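Local coordinates for translation initiation factor eIF2B, subunit delta (Archaeoglobus fulgidus, PDB 1T5O), which probably interconverts 5-methylthioribose 1-phosphate and 5-methylthioribulose 1-phosphate in methionine biosynthesis, as a member of the eIF-2B alpha/beta/delta family, at residues Arg238-Val252 against Pro307-Leu320. Residues are numbered along the deposited sequence; the frame is centred on the assembly and turned at random.
Sequences RDAVFNKIGTYTVSV and PAFDPTPLENVTAL
Strands 240-244 and 309-313 pair antiparallel in a three-stranded sheet beside the predicted substrate site, to which Asn243 and Lys244 probably belong, and helix 247-256 starts beneath the face that carries Asp310 and Thr312. Val241 and Thr312 exchange two backbone hydrogen bonds, N to O in both directions, each 2.8 Å. On one face Pro311 CB lies over the Phe242 ring, 3.9 Å from its centroid, a CH-pi contact. On the other, Val241 CG2 meets Leu314 CD2 at 3.6 Å. Asp310 joins strand to helix: with CG turned between its own N and carbonyl carbon (chi1 55°), OD2 takes Gly246 N at 2.7 Å from above the carboxylate plane and OD1 takes Tyr248 N at 3.0 Å on the syn side, tilted 35° out of that plane. With an alanine in place of Asp310, the amides of the N-cap residue Gly246 and of Tyr248 would probably lose their carboxylate acceptor. The Tyr248 ring crosses Pro313 at about a right angle, CD2 to CD 3.6 Å, while its hydroxyl bonds His257 of the second subunit. One turn on, Asn316 ND2 donates almost straight (174°) to Ser251 OG at 3.1 Å, the oxygen lying in the amide plane and itself donating to Tyr248 O.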
loop_
_atom_site.group_PDB
_atom_site.type_symbol
_atom_site.label_atom_id
_atom_site.label_comp_id
_atom_site.label_asym_id
_atom_site.label_seq_id
_atom_site.Cartn_x
_atom_site.Cartn_y
_atom_site.Cartn_z
ATOM N N ARG A 238 0.471 10.878 25.817
ATOM C CA ARG A 238 -0.358 12.056 26.013
ATOM C C ARG A 238 -0.753 12.874 24.817
ATOM O O ARG A 238 -1.764 13.573 24.876
ATOM C CB ARG A 238 0.245 12.977 27.079
ATOM C CG ARG A 238 0.291 12.312 28.442
ATOM C CD ARG A 238 0.247 13.319 29.576
ATOM N NE ARG A 238 1.221 14.382 29.428
ATOM C CZ ARG A 238 2.519 14.266 29.680
ATOM N NH1 ARG A 238 3.027 13.112 30.101
ATOM N NH2 ARG A 238 3.310 15.316 29.521
ATOM N N ASP A 239 0.026 12.818 23.745
ATOM C CA ASP A 239 -0.319 13.580 22.550
ATOM C C ASP A 239 -0.479 12.713 21.319
ATOM O O ASP A 239 -0.597 13.237 20.207
ATOM C CB ASP A 239 0.745 14.642 22.276
ATOM C CG ASP A 239 2.170 14.063 22.205
ATOM O OD1 ASP A 239 3.085 14.822 21.850
ATOM O OD2 ASP A 239 2.393 12.868 22.512
ATOM N N ALA A 240 -0.487 11.392 21.469
ATOM C CA ALA A 240 -0.608 10.583 20.253
ATOM C C ALA A 240 -0.882 9.113 20.413
ATOM O O ALA A 240 -0.610 8.528 21.442
ATOM C CB ALA A 240 0.665 10.743 19.389
ATOM N N VAL A 241 -1.418 8.528 19.348
ATOM C CA VAL A 241 -1.676 7.101 19.313
ATOM C C VAL A 241 -0.664 6.464 18.364
ATOM O O VAL A 241 -0.625 6.809 17.187
ATOM C CB VAL A 241 -3.103 6.790 18.793
ATOM C CG1 VAL A 241 -3.268 5.299 18.621
ATOM C CG2 VAL A 241 -4.161 7.307 19.817
ATOM N N PHE A 242 0.184 5.567 18.870
ATOM C CA PHE A 242 1.106 4.857 17.991
ATOM C C PHE A 242 0.428 3.541 17.560
ATOM O O PHE A 242 -0.057 2.778 18.399
ATOM C CB PHE A 242 2.454 4.555 18.681
ATOM C CG PHE A 242 3.346 5.781 18.855
ATOM C CD1 PHE A 242 3.143 6.662 19.921
ATOM C CD2 PHE A 242 4.351 6.073 17.931
ATOM C CE1 PHE A 242 3.922 7.813 20.067
ATOM C CE2 PHE A 242 5.144 7.235 18.065
ATOM C CZ PHE A 242 4.918 8.107 19.147
ATOM N N ASN A 243 0.362 3.291 16.249
ATOM C CA ASN A 243 -0.253 2.053 15.755
ATOM C C ASN A 243 0.466 1.675 14.464
ATOM O O ASN A 243 1.318 2.430 14.013
ATOM C CB ASN A 243 -1.759 2.275 15.523
ATOM C CG ASN A 243 -2.501 0.981 15.354
ATOM O OD1 ASN A 243 -2.348 0.064 16.164
ATOM N ND2 ASN A 243 -3.305 0.881 14.293
ATOM N N LYS A 244 0.151 0.510 13.886
ATOM C CA LYS A 244 0.793 0.047 12.644
ATOM C C LYS A 244 0.946 1.181 11.618
ATOM O O LYS A 244 -0.026 1.906 11.365
ATOM C CB LYS A 244 -0.035 -1.094 12.017
ATOM C CG LYS A 244 0.534 -1.607 10.692
ATOM C CD LYS A 244 1.958 -2.140 10.874
ATOM C CE LYS A 244 1.997 -3.242 11.939
ATOM N NZ LYS A 244 3.354 -3.836 12.192
ATOM N N ILE A 245 2.131 1.341 11.014
ATOM C CA ILE A 245 2.293 2.438 10.035
ATOM C C ILE A 245 1.137 2.487 9.054
ATOM O O ILE A 245 0.696 1.463 8.533
ATOM C CB ILE A 245 3.533 2.363 9.080
ATOM C CG1 ILE A 245 4.342 1.138 9.393
ATOM C CG2 ILE A 245 4.268 3.737 8.999
ATOM C CD1 ILE A 245 3.809 -0.015 8.679
ATOM N N GLY A 246 0.686 3.703 8.775
ATOM C CA GLY A 246 -0.398 3.878 7.827
ATOM C C GLY A 246 -1.614 4.407 8.542
ATOM O O GLY A 246 -2.439 5.109 7.958
ATOM N N THR A 247 -1.715 4.072 9.825
ATOM C CA THR A 247 -2.844 4.508 10.632
ATOM C C THR A 247 -2.981 6.035 10.595
ATOM O O THR A 247 -4.095 6.559 10.402
ATOM C CB THR A 247 -2.698 4.034 12.107
ATOM O OG1 THR A 247 -2.617 2.608 12.135
ATOM C CG2 THR A 247 -3.891 4.487 12.936
ATOM N N TYR A 248 -1.868 6.742 10.756
ATOM C CA TYR A 248 -1.910 8.210 10.736
ATOM C C TYR A 248 -2.485 8.708 9.407
ATOM O O TYR A 248 -3.336 9.618 9.386
ATOM C CB TYR A 248 -0.502 8.819 10.964
ATOM C CG TYR A 248 -0.451 10.306 10.633
ATOM C CD1 TYR A 248 0.325 10.785 9.559
ATOM C CD2 TYR A 248 -1.235 11.217 11.341
ATOM C CE1 TYR A 248 0.308 12.156 9.209
ATOM C CE2 TYR A 248 -1.264 12.573 11.002
ATOM C CZ TYR A 248 -0.482 13.032 9.932
ATOM O OH TYR A 248 -0.485 14.369 9.615
ATOM N N THR A 249 -2.041 8.114 8.302
ATOM C CA THR A 249 -2.558 8.509 6.991
ATOM C C THR A 249 -4.065 8.368 6.966
ATOM O O THR A 249 -4.756 9.260 6.525
ATOM C CB THR A 249 -1.974 7.633 5.853
ATOM O OG1 THR A 249 -0.559 7.798 5.837
ATOM C CG2 THR A 249 -2.526 8.070 4.466
ATOM N N VAL A 250 -4.569 7.220 7.397
ATOM C CA VAL A 250 -6.008 7.009 7.425
ATOM C C VAL A 250 -6.672 8.095 8.277
ATOM O O VAL A 250 -7.723 8.629 7.902
ATOM C CB VAL A 250 -6.380 5.620 8.009
ATOM C CG1 VAL A 250 -7.952 5.467 8.071
ATOM C CG2 VAL A 250 -5.763 4.508 7.143
ATOM N N SER A 251 -6.043 8.446 9.402
ATOM C CA SER A 251 -6.625 9.472 10.272
ATOM C C SER A 251 -6.717 10.852 9.592
ATOM O O SER A 251 -7.630 11.633 9.882
ATOM C CB SER A 251 -5.840 9.580 11.597
ATOM O OG SER A 251 -4.737 10.487 11.498
ATOM N N VAL A 252 -5.795 11.151 8.683
ATOM C CA VAL A 252 -5.806 12.452 8.028
ATOM C C VAL A 252 -6.977 12.529 7.037
ATOM O O VAL A 252 -7.679 13.534 6.986
ATOM C CB VAL A 252 -4.462 12.719 7.283
ATOM C CG1 VAL A 252 -4.560 14.000 6.390
ATOM C CG2 VAL A 252 -3.346 12.919 8.305
ATOM N N PRO A 307 9.386 2.300 8.531
ATOM C CA PRO A 307 9.034 2.437 9.953
ATOM C C PRO A 307 7.929 1.450 10.337
ATOM O O PRO A 307 7.035 1.173 9.538
ATOM C CB PRO A 307 8.565 3.883 10.060
ATOM C CG PRO A 307 7.913 4.105 8.656
ATOM C CD PRO A 307 8.952 3.476 7.748
ATOM N N ALA A 308 7.971 0.944 11.564
ATOM C CA ALA A 308 6.978 -0.039 12.004
ATOM C C ALA A 308 5.640 0.578 12.397
ATOM O O ALA A 308 4.596 -0.063 12.268
ATOM C CB ALA A 308 7.544 -0.873 13.198
ATOM N N PHE A 309 5.677 1.808 12.888
ATOM C CA PHE A 309 4.470 2.499 13.323
ATOM C C PHE A 309 4.536 3.956 12.936
ATOM O O PHE A 309 5.571 4.451 12.487
ATOM C CB PHE A 309 4.371 2.518 14.868
ATOM C CG PHE A 309 4.602 1.184 15.531
ATOM C CD1 PHE A 309 5.855 0.849 16.020
ATOM C CD2 PHE A 309 3.560 0.274 15.665
ATOM C CE1 PHE A 309 6.076 -0.380 16.633
ATOM C CE2 PHE A 309 3.762 -0.955 16.273
ATOM C CZ PHE A 309 5.023 -1.288 16.761
ATOM N N ASP A 310 3.419 4.648 13.148
ATOM C CA ASP A 310 3.386 6.087 13.005
ATOM C C ASP A 310 2.549 6.637 14.159
ATOM O O ASP A 310 1.807 5.903 14.807
ATOM C CB ASP A 310 2.865 6.595 11.627
ATOM C CG ASP A 310 1.475 6.069 11.221
ATOM O OD1 ASP A 310 0.606 5.742 12.062
ATOM O OD2 ASP A 310 1.248 6.039 9.988
ATOM N N PRO A 311 2.714 7.920 14.478
ATOM C CA PRO A 311 1.947 8.536 15.557
ATOM C C PRO A 311 0.750 9.297 14.973
ATOM O O PRO A 311 0.899 10.071 14.037
ATOM C CB PRO A 311 2.950 9.474 16.219
ATOM C CG PRO A 311 3.955 9.832 15.082
ATOM C CD PRO A 311 3.823 8.778 14.009
ATOM N N THR A 312 -0.435 9.031 15.496
ATOM C CA THR A 312 -1.636 9.732 15.058
ATOM C C THR A 312 -1.915 10.749 16.181
ATOM O O THR A 312 -2.107 10.352 17.339
ATOM C CB THR A 312 -2.864 8.760 14.935
ATOM O OG1 THR A 312 -2.675 7.859 13.834
ATOM C CG2 THR A 312 -4.146 9.540 14.732
ATOM N N PRO A 313 -1.929 12.061 15.862
ATOM C CA PRO A 313 -2.200 13.053 16.914
ATOM C C PRO A 313 -3.604 12.834 17.482
ATOM O O PRO A 313 -4.538 12.480 16.741
ATOM C CB PRO A 313 -2.055 14.391 16.183
ATOM C CG PRO A 313 -2.446 14.056 14.743
ATOM C CD PRO A 313 -1.822 12.697 14.530
ATOM N N LEU A 314 -3.768 13.054 18.788
ATOM C CA LEU A 314 -5.074 12.840 19.405
ATOM C C LEU A 314 -6.133 13.786 18.851
ATOM O O LEU A 314 -7.328 13.547 19.017
ATOM C CB LEU A 314 -4.971 12.962 20.929
ATOM C CG LEU A 314 -4.251 11.740 21.508
ATOM C CD1 LEU A 314 -4.052 11.940 23.012
ATOM C CD2 LEU A 314 -5.061 10.465 21.219
ATOM N N GLU A 315 -5.687 14.854 18.190
ATOM C CA GLU A 315 -6.611 15.806 17.585
ATOM C C GLU A 315 -7.396 15.110 16.455
ATOM O O GLU A 315 -8.466 15.566 16.056
ATOM C CB GLU A 315 -5.838 17.012 17.014
ATOM C CG GLU A 315 -6.597 18.330 17.131
ATOM C CD GLU A 315 -7.176 18.782 15.807
ATOM O OE1 GLU A 315 -6.382 18.880 14.836
ATOM O OE2 GLU A 315 -8.407 19.046 15.733
ATOM N N ASN A 316 -6.853 14.017 15.925
ATOM C CA ASN A 316 -7.518 13.263 14.856
ATOM C C ASN A 316 -8.274 12.043 15.401
ATOM O O ASN A 316 -8.687 11.173 14.635
ATOM C CB ASN A 316 -6.492 12.760 13.830
ATOM C CG ASN A 316 -5.885 13.876 12.990
ATOM O OD1 ASN A 316 -6.058 15.056 13.286
ATOM N ND2 ASN A 316 -5.140 13.494 11.937
ATOM N N VAL A 317 -8.422 11.960 16.721
ATOM C CA VAL A 317 -9.136 10.835 17.336
ATOM C C VAL A 317 -10.429 11.362 17.965
ATOM O O VAL A 317 -10.396 12.221 18.861
ATOM C CB VAL A 317 -8.265 10.168 18.413
ATOM C CG1 VAL A 317 -9.049 9.039 19.106
ATOM C CG2 VAL A 317 -6.967 9.624 17.753
ATOM N N THR A 318 -11.558 10.862 17.476
ATOM C CA THR A 318 -12.882 11.283 17.949
ATOM C C THR A 318 -13.132 10.801 19.376
ATOM O O THR A 318 -13.726 11.513 20.194
ATOM C CB THR A 318 -13.990 10.715 17.016
ATOM O OG1 THR A 318 -13.670 11.041 15.651
ATOM C CG2 THR A 318 -15.373 11.309 17.384
ATOM N N ALA A 319 -12.686 9.581 19.671
ATOM C CA ALA A 319 -12.837 9.045 21.010
ATOM C C ALA A 319 -11.998 7.789 21.148
ATOM O O ALA A 319 -11.701 7.118 20.155
ATOM C CB ALA A 319 -14.345 8.719 21.296
ATOM N N LEU A 320 -11.634 7.475 22.389
ATOM C CA LEU A 320 -10.884 6.275 22.711
ATOM C C LEU A 320 -11.917 5.298 23.315
ATOM O O LEU A 320 -12.724 5.681 24.146
ATOM C CB LEU A 320 -9.783 6.609 23.741
ATOM C CG LEU A 320 -8.773 7.681 23.312
ATOM C CD1 LEU A 320 -7.894 8.087 24.486
ATOM C CD2 LEU A 320 -7.918 7.161 22.149
HETATM O O HOH W 1 -9.467 11.374 12.030
#